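Local coordinates for protein beta-lactamase (Burkholderia cenocepacia, PDB 5E2G) that probably hydrolyses the amide bond of beta-lactam antibiotics to give substituted beta-amino acids, as a serine hydrolase of the class C beta-lactamase family, at residues A[107-112]-A[255-260]; A[146-151]-A[268-273]; A[138-143]-A[291-296]; A[66-71]-A[151-156]. All coordinates share one frame; numbering follows the deposited sequence.

Contact 1. Residues A[107-112]-A[255-260]; sequences LGTHTP and TGYFRA
Thr111 lays its methyl over one face of the Phe258 ring, while Thr109 crosses the same side chain at about a right angle. The methyl carbon CG2 of Thr111 stands 4.0 Å from the centroid of the Phe258 ring and 13° off its normal, a CH-pi contact displaced toward the CE1 and CZ side. Thr109 comes in obliquely, its OG1 3.3 Å from Phe258 CE1. Its methyl lies between the two rings, CG2 4.0 Å from Phe258 CE1 and 4.1 Å from Tyr257 CD2. In both threonines OG1 sits between the backbone N and the carbonyl carbon (chi1 60° in Thr109, 54° in Thr111), which brings the two hydroxyls together: Thr111 OG1 donates to Thr109 OG1 at 2.7 Å. Thr109 OG1 is also bonded to Leu105 O in helix 104-108. Tyr257 and Phe258 can both turn to this side because they form a classic beta bulge opposite Gln265. Threonine suits such a place, since its methyl can pack on an aromatic ring while its hydroxyl bonds to its own side of the contact. The contact therefore rests on dispersion between threonine and aromatic carbons, with the two threonine hydroxyls bonded to each other and to the preceding helix.

Contact 2. Residues A[146-151]-A[268-273]; sequences RKYSNV and IWEQYP
The backbones stay well apart, with the closest CA atoms, those of Tyr148 and Ile268, separated by 10.3 Å, so long side chains must bridge the gap. Arg146 does so with a chain extended from CG to NE, its CG anti to the backbone N (chi1 -177°). Its NH2 forms a salt bridge to Glu270 OE2 at 3.0 Å. The oxygen lies at the edge of the guanidinium, in its plane, but the carboxylate is turned so that the two planes stand 77° apart, and one nitrogen meets one oxygen instead of pairing side by side. Arg146 NE is bonded to Gln265 OE1, a second grip that helps fix the rotation of the guanidinium. The length of arginine and the extended chain of glutamate beyond CG suit a buried bridge in which each charge can offset the other. Tyr148 approaches more loosely, its CE1 4.3 Å from Glu270 OE2, and its hydroxyl is bonded to Lys313 NZ, consistent with the active-site tyrosine of class C enzymes. Arg146 belongs to the edge strand 145-146, Glu270 to strand 270-273 further inside the same antiparallel sheet, and Gln265 comes from strand 263-265 beside the latter, while the chain beyond Tyr148 enters helix 150-164.

Contact 3. Residues A[138-143]-A[291-296]; sequences PAYAPG and FDAVPA
Tyr140 sets the CE2 corner of its ring against the methyl of Ala293, 3.7 Å from CB, in an oblique approach. Its CG lies anti to the carbonyl carbon (chi1 -63°), which carries the ring out from the loop toward the other segment. Both residues are partly exposed, and the small alanine lets the broad ring come close to the chain there, while the tyrosine hydroxyl reaches an ordered water. That water donates to Ala293 O at 2.9 Å and has a weak, longer link of 3.5 Å to Tyr140 OH. The same pair of residues is thus joined by apolar packing, with a water bridge whose Tyr140 end is weak.

At the other end, Gly143 and Ala296 have their CA atoms 7.4 Å apart and meet through carbonyl groups that cannot bond to each other, Gly143 O lying 4.1 Å from Ala296 O. A second water donates to both, to Ala296 O at 3.0 Å and only weakly to Gly143 O at 3.4 Å. Gly143 has a positive phi of 78°, a conformation that glycine adopts readily. Beyond the contact, the Tyr140 ring stacks on His145 and Ala296 touches Phe258 of strand 256-260. The loop follows helix 126-135 and leads into strand 145-146, the edge strand that pairs with strand 294-303, so the contact lies where that loop runs into the margin of the main sheet.

Contact 4. Residues A[66-71]-A[151-156]; sequences TLTATL and VAIGML
In Ile153 the CG1 branch is anti to the backbone N (chi1 168°) and bends at chi2 70°, bringing CD1 up to Thr68, whose CG2 is likewise anti to its own N. The two ends meet at 3.7 Å between Thr68 CG2 and Ile153 CD1, with the side chains crossing obliquely; Ile153 is poorly ordered, so its fine detail deserves caution. Leu156, one turn further on, sends CD2 to within 4.4 Å of Ala69 CA, and its own backbone carbon C lies 4.4 Å from Thr68 CG2.

This is helix-helix packing inside the helical part of the beta-lactamase fold. The axes of segments 66-71 and 151-156, parts of helices 64-77 and 150-164, pass 10.0 Å apart at 41°. Helix 64-77 begins just after Ser62, and with Lys65 that serine fits an SxxK pattern, probably the catalytic motif as in other members of the family.

Threonine suits its buried position because the methyl faces Ile153 and Leu156 while OG1 is bonded to Pro218 O. Ala69 is small enough for Leu156 to approach its backbone. Within the first helix, Thr70 OG1 donates to Thr66 O at 2.9 Å, joining Thr70 N on that carbonyl from the opposite face of its plane.

In the fold
Contacts 1, 2 and 4 are buried, whereas contact 3 lies at the surface, its centre about 21 Å from the chain's centre. Their chemistry follows: aliphatic packing between two helices in contact 4, threonines against a phenylalanine in contact 1, a charged pair in contact 2, and a tyrosine against an alanine, with water bridges each weak at one end, in contact 3. Contacts 1, 2 and 3 all reach the large antiparallel sheet, and strands 256-260 and 294-303 of contacts 1 and 3 are neighbours in it. Contacts 2 and 4 both use helix 150-164. Backbone bonds join the segments themselves, His110 to Lys147 between contacts 1 and 2, and Thr111 to Gly143 between contacts 1 and 3.

Contact 1. Residues A[107-112]-A[255-260]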
loop_
_atom_site.group_PDB
_atom_site.type_symbol
_atom_site.label_atom_id
_atom_site.label_comp_id
_atom_site.label_asym_id
_atom_site.label_seq_id
_atom_site.Cartn_x
_atom_site.Cartn_y
_atom_site.Cartn_z
ATOM N N LEU A 107 -13.986 -3.673 4.507
ATOM C CA LEU A 107 -13.388 -2.631 3.682
ATOM C C LEU A 107 -11.875 -2.799 3.561
ATOM O O LEU A 107 -11.297 -2.466 2.522
ATOM C CB LEU A 107 -13.737 -1.259 4.257
ATOM C CG LEU A 107 -15.242 -0.996 4.292
ATOM C CD1 LEU A 107 -15.551 0.293 5.030
ATOM C CD2 LEU A 107 -15.801 -0.962 2.876
ATOM N N GLY A 108 -11.219 -3.309 4.599
ATOM C CA GLY A 108 -9.782 -3.469 4.584
ATOM C C GLY A 108 -9.297 -4.755 3.974
ATOM O O GLY A 108 -8.090 -5.002 3.906
ATOM N N THR A 109 -10.218 -5.595 3.519
ATOM C CA THR A 109 -9.874 -6.866 2.903
ATOM C C THR A 109 -10.425 -6.988 1.485
ATOM O O THR A 109 -10.287 -8.051 0.872
ATOM C CB THR A 109 -10.368 -8.031 3.778
ATOM O OG1 THR A 109 -11.794 -7.959 3.937
ATOM C CG2 THR A 109 -9.706 -7.990 5.159
ATOM N N HIS A 110 -11.023 -5.917 0.946
ATOM C CA HIS A 110 -11.635 -5.899 -0.389
ATOM C C HIS A 110 -12.812 -6.864 -0.494
ATOM O O HIS A 110 -13.086 -7.401 -1.567
ATOM C CB HIS A 110 -10.620 -6.208 -1.501
ATOM C CG HIS A 110 -9.347 -5.424 -1.406
ATOM N ND1 HIS A 110 -9.297 -4.058 -1.583
ATOM C CD2 HIS A 110 -8.076 -5.820 -1.169
ATOM C CE1 HIS A 110 -8.050 -3.645 -1.448
ATOM N NE2 HIS A 110 -7.289 -4.694 -1.193
ATOM N N THR A 111 -13.525 -7.095 0.609
ATOM C CA THR A 111 -14.655 -8.019 0.563
ATOM C C THR A 111 -16.015 -7.408 0.904
ATOM O O THR A 111 -16.881 -8.139 1.406
ATOM C CB THR A 111 -14.409 -9.192 1.516
ATOM O OG1 THR A 111 -14.126 -8.694 2.831
ATOM C CG2 THR A 111 -13.247 -10.029 1.046
ATOM N N PRO A 112 -16.281 -6.114 0.645
ATOM C CA PRO A 112 -17.584 -5.560 1.058
ATOM C C PRO A 112 -18.768 -6.146 0.296
ATOM O O PRO A 112 -19.892 -6.126 0.815
ATOM C CB PRO A 112 -17.423 -4.058 0.789
ATOM C CG PRO A 112 -16.511 -4.004 -0.358
ATOM C CD PRO A 112 -15.514 -5.107 -0.116
ATOM N N THR A 255 -2.369 -9.822 10.129
ATOM C CA THR A 255 -3.326 -10.876 10.436
ATOM C C THR A 255 -3.960 -11.388 9.147
ATOM O O THR A 255 -4.405 -10.595 8.321
ATOM C CB THR A 255 -4.397 -10.324 11.382
ATOM O OG1 THR A 255 -3.782 -9.908 12.607
ATOM C CG2 THR A 255 -5.472 -11.363 11.670
ATOM N N GLY A 256 -3.995 -12.708 8.969
ATOM C CA GLY A 256 -4.554 -13.302 7.765
ATOM C C GLY A 256 -6.037 -13.589 7.897
ATOM O O GLY A 256 -6.430 -14.399 8.738
ATOM N N TYR A 257 -6.870 -12.939 7.084
ATOM C CA TYR A 257 -8.324 -13.003 7.218
ATOM C C TYR A 257 -9.022 -13.856 6.168
ATOM O O TYR A 257 -10.031 -14.497 6.484
ATOM C CB TYR A 257 -8.913 -11.590 7.175
ATOM C CG TYR A 257 -8.546 -10.749 8.368
ATOM C CD1 TYR A 257 -9.107 -10.996 9.611
ATOM C CD2 TYR A 257 -7.637 -9.703 8.253
ATOM C CE1 TYR A 257 -8.774 -10.216 10.715
ATOM C CE2 TYR A 257 -7.296 -8.921 9.344
ATOM C CZ TYR A 257 -7.867 -9.177 10.572
ATOM O OH TYR A 257 -7.530 -8.400 11.654
ATOM N N PHE A 258 -8.543 -13.849 4.918
ATOM C CA PHE A 258 -9.187 -14.575 3.831
ATOM C C PHE A 258 -8.150 -15.258 2.959
ATOM O O PHE A 258 -7.060 -14.729 2.743
ATOM C CB PHE A 258 -9.999 -13.663 2.907
ATOM C CG PHE A 258 -11.189 -13.021 3.550
ATOM C CD1 PHE A 258 -11.097 -11.741 4.089
ATOM C CD2 PHE A 258 -12.412 -13.673 3.572
ATOM C CE1 PHE A 258 -12.202 -11.134 4.669
ATOM C CE2 PHE A 258 -13.521 -13.077 4.142
ATOM C CZ PHE A 258 -13.415 -11.803 4.696
ATOM N N ARG A 259 -8.509 -16.428 2.436
ATOM C CA ARG A 259 -7.872 -16.957 1.238
ATOM C C ARG A 259 -8.636 -16.467 0.021
ATOM O O ARG A 259 -9.866 -16.486 0.008
ATOM C CB ARG A 259 -7.868 -18.486 1.219
ATOM C CG ARG A 259 -7.436 -19.125 2.492
ATOM C CD ARG A 259 -5.978 -18.886 2.786
ATOM N NE ARG A 259 -5.610 -19.599 4.002
ATOM C CZ ARG A 259 -4.411 -19.570 4.557
ATOM N NH1 ARG A 259 -3.450 -18.852 3.997
ATOM N NH2 ARG A 259 -4.177 -20.266 5.665
ATOM N N ALA A 260 -7.906 -16.032 -1.005
ATOM C CA ALA A 260 -8.502 -15.765 -2.314
ATOM C C ALA A 260 -7.554 -16.333 -3.357
ATOM O O ALA A 260 -6.464 -15.794 -3.565
ATOM C CB ALA A 260 -8.748 -14.275 -2.542
#

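Contact 2. Residues A[146-151]-A[268-273]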
loop_
_atom_site.group_PDB
_atom_site.type_symbol
_atom_site.label_atom_id
_atom_site.label_comp_id
_atom_site.label_asym_id
_atom_site.label_seq_id
_atom_site.Cartn_x
_atom_site.Cartn_y
_atom_site.Cartn_z
ATOM N N ARG A 146 -13.628 -11.340 -2.920
ATOM C CA ARG A 146 -12.578 -10.334 -2.912
ATOM C C ARG A 146 -12.583 -9.617 -4.252
ATOM O O ARG A 146 -12.434 -10.250 -5.302
ATOM C CB ARG A 146 -11.214 -10.962 -2.648
ATOM C CG ARG A 146 -10.082 -9.948 -2.567
ATOM C CD ARG A 146 -8.758 -10.650 -2.347
ATOM N NE ARG A 146 -7.625 -9.738 -2.244
ATOM C CZ ARG A 146 -7.012 -9.167 -3.277
ATOM N NH1 ARG A 146 -7.430 -9.386 -4.517
ATOM N NH2 ARG A 146 -5.981 -8.360 -3.063
ATOM N N LYS A 147 -12.733 -8.299 -4.215
ATOM C CA LYS A 147 -12.836 -7.500 -5.425
ATOM C C LYS A 147 -12.116 -6.187 -5.178
ATOM O O LYS A 147 -12.525 -5.411 -4.310
ATOM C CB LYS A 147 -14.303 -7.268 -5.798
ATOM C CG LYS A 147 -14.520 -6.331 -6.964
ATOM C CD LYS A 147 -13.913 -6.883 -8.214
ATOM C CE LYS A 147 -14.120 -5.923 -9.354
ATOM N NZ LYS A 147 -15.570 -5.780 -9.640
ATOM N N TYR A 148 -11.047 -5.950 -5.935
ATOM C CA TYR A 148 -10.211 -4.774 -5.736
ATOM C C TYR A 148 -10.985 -3.495 -6.033
ATOM O O TYR A 148 -11.642 -3.385 -7.069
ATOM C CB TYR A 148 -8.978 -4.864 -6.624
ATOM C CG TYR A 148 -7.792 -4.193 -6.003
ATOM C CD1 TYR A 148 -7.181 -4.746 -4.884
ATOM C CD2 TYR A 148 -7.293 -2.993 -6.509
ATOM C CE1 TYR A 148 -6.105 -4.136 -4.288
ATOM C CE2 TYR A 148 -6.207 -2.374 -5.920
ATOM C CZ TYR A 148 -5.617 -2.957 -4.808
ATOM O OH TYR A 148 -4.540 -2.369 -4.204
ATOM N N SER A 149 -10.894 -2.518 -5.126
ATOM C CA SER A 149 -11.754 -1.336 -5.184
ATOM C C SER A 149 -11.252 -0.200 -4.291
ATOM O O SER A 149 -10.902 -0.420 -3.123
ATOM C CB SER A 149 -13.190 -1.718 -4.793
ATOM O OG SER A 149 -13.972 -0.580 -4.481
ATOM N N ASN A 150 -11.219 1.025 -4.834
ATOM C CA ASN A 150 -10.841 2.200 -4.053
ATOM C C ASN A 150 -11.947 2.648 -3.106
ATOM O O ASN A 150 -11.668 3.367 -2.143
ATOM C CB ASN A 150 -10.473 3.365 -4.977
ATOM C CG ASN A 150 -9.152 3.159 -5.688
ATOM O OD1 ASN A 150 -8.205 2.624 -5.124
ATOM N ND2 ASN A 150 -9.079 3.604 -6.934
ATOM N N VAL A 151 -13.194 2.244 -3.362
ATOM C CA VAL A 151 -14.308 2.624 -2.493
ATOM C C VAL A 151 -14.232 1.903 -1.151
ATOM O O VAL A 151 -14.593 2.465 -0.111
ATOM C CB VAL A 151 -15.644 2.354 -3.205
ATOM C CG1 VAL A 151 -16.795 2.476 -2.225
ATOM C CG2 VAL A 151 -15.818 3.315 -4.364
ATOM N N ILE A 268 -5.268 -5.055 4.170
ATOM C CA ILE A 268 -4.670 -4.450 2.983
ATOM C C ILE A 268 -3.444 -5.227 2.513
ATOM O O ILE A 268 -3.345 -5.552 1.328
ATOM C CB ILE A 268 -4.338 -2.962 3.197
ATOM C CG1 ILE A 268 -5.631 -2.167 3.418
ATOM C CG2 ILE A 268 -3.567 -2.415 1.992
ATOM C CD1 ILE A 268 -6.609 -2.263 2.252
ATOM N N TRP A 269 -2.498 -5.518 3.410
ATOM C CA TRP A 269 -1.363 -6.353 3.028
ATOM C C TRP A 269 -1.834 -7.694 2.470
ATOM O O TRP A 269 -2.909 -8.190 2.805
ATOM C CB TRP A 269 -0.443 -6.621 4.216
ATOM C CG TRP A 269 0.280 -5.426 4.718
ATOM C CD1 TRP A 269 0.064 -4.782 5.893
ATOM C CD2 TRP A 269 1.357 -4.730 4.064
ATOM N NE1 TRP A 269 0.940 -3.728 6.022
ATOM C CE2 TRP A 269 1.741 -3.673 4.911
ATOM C CE3 TRP A 269 2.032 -4.903 2.846
ATOM C CZ2 TRP A 269 2.771 -2.786 4.582
ATOM C CZ3 TRP A 269 3.051 -4.023 2.516
ATOM C CH2 TRP A 269 3.412 -2.975 3.384
ATOM N N GLU A 270 -1.009 -8.282 1.615
ATOM C CA GLU A 270 -1.267 -9.589 1.030
ATOM C C GLU A 270 -0.037 -10.456 1.258
ATOM O O GLU A 270 1.091 -9.961 1.190
ATOM C CB GLU A 270 -1.597 -9.441 -0.466
ATOM C CG GLU A 270 -2.696 -8.395 -0.724
ATOM C CD GLU A 270 -2.591 -7.717 -2.086
ATOM O OE1 GLU A 270 -1.658 -8.043 -2.853
ATOM O OE2 GLU A 270 -3.448 -6.858 -2.391
ATOM N N GLN A 271 -0.237 -11.739 1.562
ATOM C CA GLN A 271 0.891 -12.543 2.009
ATOM C C GLN A 271 0.797 -13.968 1.494
ATOM O O GLN A 271 -0.247 -14.420 1.008
ATOM C CB GLN A 271 1.001 -12.550 3.538
ATOM C CG GLN A 271 0.052 -13.495 4.196
ATOM C CD GLN A 271 0.128 -13.467 5.704
ATOM O OE1 GLN A 271 -0.278 -14.420 6.362
ATOM N NE2 GLN A 271 0.636 -12.387 6.262
ATOM N N TYR A 272 1.927 -14.666 1.601
ATOM C CA TYR A 272 2.099 -16.036 1.140
ATOM C C TYR A 272 3.030 -16.729 2.118
ATOM O O TYR A 272 3.891 -16.069 2.714
ATOM C CB TYR A 272 2.680 -16.081 -0.286
ATOM C CG TYR A 272 1.918 -15.220 -1.262
ATOM C CD1 TYR A 272 0.867 -15.740 -2.003
ATOM C CD2 TYR A 272 2.223 -13.875 -1.412
ATOM C CE1 TYR A 272 0.146 -14.953 -2.875
ATOM C CE2 TYR A 272 1.505 -13.071 -2.283
ATOM C CZ TYR A 272 0.471 -13.615 -3.016
ATOM O OH TYR A 272 -0.244 -12.823 -3.879
ATOM N N PRO A 273 2.891 -18.041 2.317
ATOM C CA PRO A 273 3.856 -18.749 3.161
ATOM C C PRO A 273 5.264 -18.571 2.624
ATOM O O PRO A 273 5.483 -18.540 1.413
ATOM C CB PRO A 273 3.406 -20.214 3.084
ATOM C CG PRO A 273 2.068 -20.195 2.494
ATOM C CD PRO A 273 1.909 -18.949 1.702
#

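Contact 3. Residues A[138-143]-A[291-296]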
loop_
_atom_site.group_PDB
_atom_site.type_symbol
_atom_site.label_atom_id
_atom_site.label_comp_id
_atom_site.label_asym_id
_atom_site.label_seq_id
_atom_site.Cartn_x
_atom_site.Cartn_y
_atom_site.Cartn_z
ATOM N N PRO A 138 -24.994 -4.295 -3.254
ATOM C CA PRO A 138 -23.848 -5.179 -3.492
ATOM C C PRO A 138 -24.162 -6.300 -4.469
ATOM O O PRO A 138 -25.307 -6.713 -4.644
ATOM C CB PRO A 138 -23.553 -5.745 -2.101
ATOM C CG PRO A 138 -24.878 -5.733 -1.419
ATOM C CD PRO A 138 -25.602 -4.517 -1.933
ATOM N N ALA A 139 -23.104 -6.798 -5.107
ATOM C CA ALA A 139 -23.230 -7.984 -5.942
ATOM C C ALA A 139 -23.177 -9.260 -5.117
ATOM O O ALA A 139 -23.772 -10.275 -5.501
ATOM C CB ALA A 139 -22.127 -8.001 -6.998
ATOM N N TYR A 140 -22.485 -9.225 -3.983
ATOM C CA TYR A 140 -22.281 -10.388 -3.141
ATOM C C TYR A 140 -22.537 -10.010 -1.689
ATOM O O TYR A 140 -22.453 -8.842 -1.312
ATOM C CB TYR A 140 -20.851 -10.935 -3.289
ATOM C CG TYR A 140 -20.506 -11.426 -4.671
ATOM C CD1 TYR A 140 -20.927 -12.670 -5.101
ATOM C CD2 TYR A 140 -19.760 -10.650 -5.543
ATOM C CE1 TYR A 140 -20.616 -13.144 -6.362
ATOM C CE2 TYR A 140 -19.444 -11.112 -6.817
ATOM C CZ TYR A 140 -19.878 -12.364 -7.216
ATOM O OH TYR A 140 -19.575 -12.858 -8.468
ATOM N N ALA A 141 -22.842 -11.012 -0.871
ATOM C CA ALA A 141 -22.899 -10.784 0.561
ATOM C C ALA A 141 -21.536 -10.309 1.059
ATOM O O ALA A 141 -20.499 -10.677 0.494
ATOM C CB ALA A 141 -23.306 -12.058 1.290
ATOM N N PRO A 142 -21.502 -9.483 2.105
ATOM C CA PRO A 142 -20.209 -9.008 2.617
ATOM C C PRO A 142 -19.342 -10.162 3.098
ATOM O O PRO A 142 -19.827 -11.127 3.690
ATOM C CB PRO A 142 -20.603 -8.081 3.771
ATOM C CG PRO A 142 -22.021 -7.679 3.498
ATOM C CD PRO A 142 -22.644 -8.842 2.787
ATOM N N GLY A 143 -18.046 -10.064 2.809
ATOM C CA GLY A 143 -17.091 -11.032 3.307
ATOM C C GLY A 143 -17.056 -12.359 2.587
ATOM O O GLY A 143 -16.548 -13.330 3.146
ATOM N N PHE A 291 -8.786 -7.529 -11.048
ATOM C CA PHE A 291 -10.016 -7.063 -11.668
ATOM C C PHE A 291 -11.228 -7.952 -11.443
ATOM O O PHE A 291 -12.353 -7.466 -11.596
ATOM C CB PHE A 291 -9.806 -6.883 -13.178
ATOM C CG PHE A 291 -8.691 -5.930 -13.516
ATOM C CD1 PHE A 291 -8.872 -4.559 -13.388
ATOM C CD2 PHE A 291 -7.459 -6.404 -13.949
ATOM C CE1 PHE A 291 -7.851 -3.679 -13.686
ATOM C CE2 PHE A 291 -6.432 -5.526 -14.251
ATOM C CZ PHE A 291 -6.629 -4.161 -14.119
ATOM N N ASP A 292 -11.043 -9.219 -11.087
ATOM C CA ASP A 292 -12.158 -10.138 -10.940
ATOM C C ASP A 292 -12.645 -10.176 -9.495
ATOM O O ASP A 292 -11.975 -9.710 -8.574
ATOM C CB ASP A 292 -11.762 -11.541 -11.399
ATOM C CG ASP A 292 -11.348 -11.588 -12.862
ATOM O OD1 ASP A 292 -11.411 -10.545 -13.549
ATOM O OD2 ASP A 292 -10.964 -12.678 -13.332
ATOM N N ALA A 293 -13.836 -10.747 -9.311
ATOM C CA ALA A 293 -14.449 -10.939 -7.998
ATOM C C ALA A 293 -14.171 -12.371 -7.551
ATOM O O ALA A 293 -14.976 -13.281 -7.757
ATOM C CB ALA A 293 -15.944 -10.648 -8.051
ATOM N N VAL A 294 -13.023 -12.563 -6.921
ATOM C CA VAL A 294 -12.557 -13.901 -6.555
ATOM C C VAL A 294 -13.316 -14.366 -5.316
ATOM O O VAL A 294 -13.451 -13.591 -4.356
ATOM C CB VAL A 294 -11.052 -13.880 -6.301
ATOM C CG1 VAL A 294 -10.535 -15.281 -6.013
ATOM C CG2 VAL A 294 -10.322 -13.271 -7.486
ATOM N N PRO A 295 -13.836 -15.590 -5.294
ATOM C CA PRO A 295 -14.399 -16.118 -4.047
ATOM C C PRO A 295 -13.341 -16.143 -2.956
ATOM O O PRO A 295 -12.197 -16.538 -3.184
ATOM C CB PRO A 295 -14.861 -17.524 -4.435
ATOM C CG PRO A 295 -15.151 -17.408 -5.894
ATOM C CD PRO A 295 -14.107 -16.474 -6.438
ATOM N N ALA A 296 -13.728 -15.698 -1.769
ATOM C CA ALA A 296 -12.805 -15.515 -0.660
ATOM C C ALA A 296 -13.320 -16.293 0.536
ATOM O O ALA A 296 -14.435 -16.046 1.002
ATOM C CB ALA A 296 -12.667 -14.034 -0.311
HETATM O O HOH W 1 -16.855 -14.849 -9.394
HETATM O O HOH W 2 -16.658 -16.752 2.870
#

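Contact 4. Residues A[66-71]-A[151-156]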
loop_
_atom_site.group_PDB
_atom_site.type_symbol
_atom_site.label_atom_id
_atom_site.label_comp_id
_atom_site.label_asym_id
_atom_site.label_seq_id
_atom_site.Cartn_x
_atom_site.Cartn_y
_atom_site.Cartn_z
ATOM N N THR A 66 -1.774 0.635 2.675
ATOM C CA THR A 66 -1.113 -0.024 3.795
ATOM C C THR A 66 -0.952 0.929 4.970
ATOM O O THR A 66 -1.016 0.496 6.125
ATOM C CB THR A 66 0.249 -0.604 3.386
ATOM O OG1 THR A 66 1.141 0.435 2.979
ATOM C CG2 THR A 66 0.086 -1.611 2.254
ATOM N N LEU A 67 -0.771 2.228 4.701
ATOM C CA LEU A 67 -0.643 3.194 5.787
ATOM C C LEU A 67 -1.995 3.502 6.405
ATOM O O LEU A 67 -2.109 3.633 7.628
ATOM C CB LEU A 67 0.026 4.470 5.276
ATOM C CG LEU A 67 1.488 4.232 4.884
ATOM C CD1 LEU A 67 1.924 5.165 3.764
ATOM C CD2 LEU A 67 2.385 4.381 6.101
ATOM N N THR A 68 -3.027 3.607 5.569
ATOM C CA THR A 68 -4.391 3.720 6.073
ATOM C C THR A 68 -4.750 2.537 6.967
ATOM O O THR A 68 -5.318 2.716 8.049
ATOM C CB THR A 68 -5.362 3.823 4.900
ATOM O OG1 THR A 68 -4.999 4.941 4.079
ATOM C CG2 THR A 68 -6.775 4.017 5.403
ATOM N N ALA A 69 -4.425 1.316 6.529
ATOM C CA ALA A 69 -4.690 0.139 7.351
ATOM C C ALA A 69 -3.971 0.225 8.691
ATOM O O ALA A 69 -4.517 -0.172 9.724
ATOM C CB ALA A 69 -4.270 -1.125 6.603
ATOM N N THR A 70 -2.741 0.741 8.694
ATOM C CA THR A 70 -2.004 0.876 9.942
ATOM C C THR A 70 -2.701 1.845 10.883
ATOM O O THR A 70 -2.788 1.599 12.091
ATOM C CB THR A 70 -0.579 1.337 9.653
ATOM O OG1 THR A 70 0.046 0.393 8.780
ATOM C CG2 THR A 70 0.228 1.440 10.940
ATOM N N LEU A 71 -3.202 2.957 10.342
ATOM C CA LEU A 71 -3.934 3.922 11.155
ATOM C C LEU A 71 -5.181 3.294 11.768
ATOM O O LEU A 71 -5.464 3.486 12.958
ATOM C CB LEU A 71 -4.304 5.135 10.306
ATOM C CG LEU A 71 -4.954 6.270 11.087
ATOM C CD1 LEU A 71 -3.914 7.010 11.909
ATOM C CD2 LEU A 71 -5.692 7.198 10.141
ATOM N N VAL A 151 -13.194 2.244 -3.362
ATOM C CA VAL A 151 -14.308 2.624 -2.493
ATOM C C VAL A 151 -14.232 1.903 -1.151
ATOM O O VAL A 151 -14.593 2.465 -0.111
ATOM C CB VAL A 151 -15.644 2.354 -3.205
ATOM C CG1 VAL A 151 -16.795 2.476 -2.225
ATOM C CG2 VAL A 151 -15.818 3.315 -4.364
ATOM N N ALA A 152 -13.769 0.657 -1.145
ATOM C CA ALA A 152 -13.632 -0.092 0.096
ATOM C C ALA A 152 -12.640 0.590 1.032
ATOM O O ALA A 152 -13.009 1.071 2.106
ATOM C CB ALA A 152 -13.192 -1.526 -0.201
ATOM N N ILE A 153 -11.374 0.642 0.619
ATOM C CA ILE A 153 -10.334 1.228 1.457
ATOM C C ILE A 153 -10.468 2.744 1.537
ATOM O O ILE A 153 -10.106 3.348 2.556
ATOM C CB ILE A 153 -8.957 0.806 0.928
ATOM C CG1 ILE A 153 -7.850 1.631 1.587
ATOM C CG2 ILE A 153 -8.938 0.937 -0.587
ATOM C CD1 ILE A 153 -7.623 1.320 3.046
ATOM N N GLY A 154 -10.970 3.384 0.474
ATOM C CA GLY A 154 -11.353 4.781 0.589
ATOM C C GLY A 154 -12.198 5.003 1.822
ATOM O O GLY A 154 -11.913 5.878 2.640
HETATM N N MSE A 155 -13.201 4.154 2.014
HETATM C CA MSE A 155 -14.079 4.244 3.165
HETATM C C MSE A 155 -13.450 3.738 4.463
HETATM O O MSE A 155 -13.885 4.113 5.533
HETATM C CB MSE A 155 -15.376 3.485 2.892
HETATM C CG MSE A 155 -16.343 4.239 2.005
HETATM SE SE MSE A 155 -16.715 6.048 2.658
HETATM C CE MSE A 155 -17.453 5.629 4.405
ATOM N N LEU A 156 -12.435 2.884 4.394
ATOM C CA LEU A 156 -11.776 2.475 5.631
ATOM C C LEU A 156 -11.103 3.669 6.291
ATOM O O LEU A 156 -11.229 3.874 7.503
ATOM C CB LEU A 156 -10.758 1.361 5.369
ATOM C CG LEU A 156 -10.013 0.803 6.593
ATOM C CD1 LEU A 156 -10.970 0.120 7.569
ATOM C CD2 LEU A 156 -8.899 -0.150 6.178
#